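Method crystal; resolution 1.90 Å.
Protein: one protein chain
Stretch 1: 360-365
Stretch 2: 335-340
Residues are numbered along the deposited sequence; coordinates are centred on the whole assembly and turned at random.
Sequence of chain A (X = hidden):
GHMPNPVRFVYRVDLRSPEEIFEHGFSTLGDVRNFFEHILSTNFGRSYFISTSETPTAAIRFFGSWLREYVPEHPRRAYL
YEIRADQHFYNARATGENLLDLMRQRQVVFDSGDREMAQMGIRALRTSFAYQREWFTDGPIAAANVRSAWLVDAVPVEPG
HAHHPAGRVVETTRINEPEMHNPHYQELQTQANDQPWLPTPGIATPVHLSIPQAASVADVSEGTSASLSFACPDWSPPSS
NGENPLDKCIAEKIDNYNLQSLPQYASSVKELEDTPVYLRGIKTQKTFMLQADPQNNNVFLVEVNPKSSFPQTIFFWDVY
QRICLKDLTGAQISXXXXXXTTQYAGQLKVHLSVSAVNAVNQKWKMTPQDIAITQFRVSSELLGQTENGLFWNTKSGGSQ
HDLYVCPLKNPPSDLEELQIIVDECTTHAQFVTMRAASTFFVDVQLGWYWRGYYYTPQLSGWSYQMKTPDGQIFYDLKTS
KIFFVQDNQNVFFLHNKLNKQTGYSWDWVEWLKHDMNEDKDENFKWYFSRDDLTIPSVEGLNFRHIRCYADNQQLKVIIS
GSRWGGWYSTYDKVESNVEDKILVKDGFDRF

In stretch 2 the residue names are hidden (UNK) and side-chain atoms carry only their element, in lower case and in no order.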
# COMPACT_ATOMS: atom_id res chain seq x y z
N VAL A 360 7.32 0.36 -5.30
CA VAL A 360 7.00 -0.66 -6.30
C VAL A 360 8.08 -1.74 -6.33
O VAL A 360 7.78 -2.92 -6.53
CB VAL A 360 6.80 -0.04 -7.71
CG1 VAL A 360 6.57 -1.14 -8.76
CG2 VAL A 360 5.61 0.93 -7.70
N ASN A 361 9.33 -1.37 -6.08
CA ASN A 361 10.41 -2.35 -6.10
C ASN A 361 10.41 -3.31 -4.90
O ASN A 361 11.20 -4.25 -4.87
CB ASN A 361 11.79 -1.69 -6.31
CG ASN A 361 12.18 -0.74 -5.18
OD1 ASN A 361 11.48 -0.64 -4.16
ND2 ASN A 361 13.30 -0.04 -5.35
N GLN A 362 9.50 -3.10 -3.95
CA GLN A 362 9.29 -4.06 -2.86
C GLN A 362 8.03 -4.91 -3.05
O GLN A 362 7.65 -5.66 -2.15
CB GLN A 362 9.22 -3.36 -1.49
CG GLN A 362 10.44 -2.52 -1.11
CD GLN A 362 10.24 -1.75 0.19
OE1 GLN A 362 9.23 -1.90 0.87
NE2 GLN A 362 11.22 -0.94 0.55
N LYS A 363 7.38 -4.81 -4.20
CA LYS A 363 6.15 -5.57 -4.42
C LYS A 363 6.39 -6.84 -5.25
O LYS A 363 7.08 -6.81 -6.27
CB LYS A 363 5.07 -4.68 -5.04
CG LYS A 363 4.70 -3.47 -4.13
CD LYS A 363 3.44 -2.78 -4.67
CE LYS A 363 3.09 -1.52 -3.86
NZ LYS A 363 3.01 -1.78 -2.36
N TRP A 364 5.80 -7.94 -4.79
CA TRP A 364 6.03 -9.27 -5.35
C TRP A 364 4.71 -9.99 -5.56
O TRP A 364 3.75 -9.76 -4.82
CB TRP A 364 6.87 -10.11 -4.38
CG TRP A 364 8.20 -9.47 -4.06
CD1 TRP A 364 8.49 -8.65 -2.99
CD2 TRP A 364 9.40 -9.59 -4.82
NE1 TRP A 364 9.80 -8.26 -3.06
CE2 TRP A 364 10.39 -8.83 -4.16
CE3 TRP A 364 9.74 -10.29 -5.99
CZ2 TRP A 364 11.71 -8.73 -4.64
CZ3 TRP A 364 11.07 -10.20 -6.47
CH2 TRP A 364 12.03 -9.43 -5.79
N LYS A 365 4.65 -10.84 -6.58
CA LYS A 365 3.47 -11.69 -6.82
C LYS A 365 3.94 -13.11 -6.66
O LYS A 365 5.09 -13.42 -6.96
CB LYS A 365 2.96 -11.52 -8.26
CG LYS A 365 2.19 -10.25 -8.56
CD LYS A 365 2.01 -10.11 -10.09
CE LYS A 365 3.38 -10.20 -10.78
NZ LYS A 365 3.36 -9.99 -12.26
N UNK A 335 12.21 -4.36 7.57
CA UNK A 335 12.94 -4.50 6.31
C UNK A 335 12.25 -5.47 5.35
O UNK A 335 11.73 -6.50 5.78
c UNK A 335 14.36 -4.98 6.59
c UNK A 335 15.22 -4.04 7.45
c UNK A 335 15.66 -2.81 6.64
c UNK A 335 16.42 -4.80 8.04
N UNK A 336 12.29 -5.14 4.06
CA UNK A 336 11.61 -5.91 3.00
C UNK A 336 12.57 -6.21 1.86
O UNK A 336 13.49 -5.43 1.59
o UNK A 336 9.39 -4.97 3.37
c UNK A 336 10.44 -5.09 2.43
N UNK A 337 12.36 -7.35 1.20
CA UNK A 337 13.07 -7.69 -0.03
C UNK A 337 12.79 -6.64 -1.08
O UNK A 337 11.64 -6.28 -1.33
c UNK A 337 13.42 -10.25 -0.01
c UNK A 337 12.92 -11.57 -0.63
c UNK A 337 13.46 -10.33 1.49
c UNK A 337 12.61 -9.06 -0.54
N UNK A 338 13.85 -6.17 -1.72
CA UNK A 338 13.74 -5.07 -2.66
C UNK A 338 14.53 -5.43 -3.92
O UNK A 338 15.67 -5.87 -3.83
c UNK A 338 14.08 -2.58 -2.93
o UNK A 338 13.64 -3.54 -0.76
c UNK A 338 14.29 -3.77 -2.03
N UNK A 339 13.90 -5.28 -5.08
CA UNK A 339 14.55 -5.57 -6.36
C UNK A 339 15.28 -4.32 -6.85
O UNK A 339 14.64 -3.33 -7.22
c UNK A 339 13.53 -6.02 -7.38
N UNK A 340 16.61 -4.36 -6.84
CA UNK A 340 17.44 -3.23 -7.25
C UNK A 340 18.05 -3.46 -8.63
O UNK A 340 18.40 -4.58 -8.99
c UNK A 340 17.40 -1.20 -2.56
c UNK A 340 17.95 -1.01 -4.90
c UNK A 340 17.99 -3.15 -3.83
c UNK A 340 18.16 -2.38 -4.97
c UNK A 340 17.62 -2.56 -2.62
c UNK A 340 18.58 -3.02 -6.26
c UNK A 340 17.56 -0.42 -3.70
O HOH W 1 9.31 -6.76 -0.26
O HOH W 2 14.82 -0.69 -7.86

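Position 335 carries four side-chain carbons, forked at the second. Its CA-to-CB bond points away from stretch 1, and the side chain does not reach it. The fork after one methylene identifies Leu335. It takes no part in the contact.

Position 336 has one carbon followed by one oxygen. The CA-to-CB bond points toward stretch 1, where CB of 336 lies 3.8 Å from OE1 of Gln362. A single carbon bearing one oxygen is serine, so this is Ser336. Its OG is hydrogen-bonded elsewhere in the structure.

Position 337 again has four carbons, forked at the second. The CA-to-CB bond points sideways, and CB of 337 packs 4.2 Å from CZ2 of Trp364. The backbone does more: O of 337 accepts a hydrogen bond from NE1 of Trp364 at 3.2 Å, with a nearly straight angle of 166°. This oxygen sits at the ring edge, near the ring plane, where the indole N-H points. The same O is 3.6 Å from CA of Gln362, a CA-H...O contact. The carbon skeleton gives Leu337.

Position 338 has one carbon that carries both an oxygen and a carbon. The oxygen is 3.4 Å from CG of Gln362, and the terminal carbon is 3.5 Å from OD1 of Asn361. Branching at CB into oxygen and carbon means Thr338. Its CA also makes a CA-H...O contact of 3.5 Å with O of Asn361.

Position 339 has a single side-chain carbon, which lies 4.1 Å from CH2 of Trp364. With nothing beyond CB, it is Ala339. Its backbone N donates to O of Asn361 at 2.9 Å and 172°, a short, straight hydrogen bond.

Position 340 has one carbon and then a ring of six carbons. The CA-to-CB bond points away; the end of the side chain comes nearer, but makes no contact with stretch 1. An all-carbon six-membered ring on one methylene is Phe340.

The contact rests on two direct hydrogen bonds, one between backbones and one from the Trp364 indole to a backbone oxygen. The end-to-end directions of the touching parts are 106° apart, so the stretches do not pair as a regular ladder. Water 2 joins them further: it donates to O of Ala339 at 2.7 Å and accepts from ND2 of Asn361 at 3.0 Å. Water 1 lies 2.6 Å from O of Leu337 and 2.7 Å from O of Gln362. Apolar packing of Trp364 against Leu337 and Ala339 completes the join.

Stretch 2 335-340: LSLTAF
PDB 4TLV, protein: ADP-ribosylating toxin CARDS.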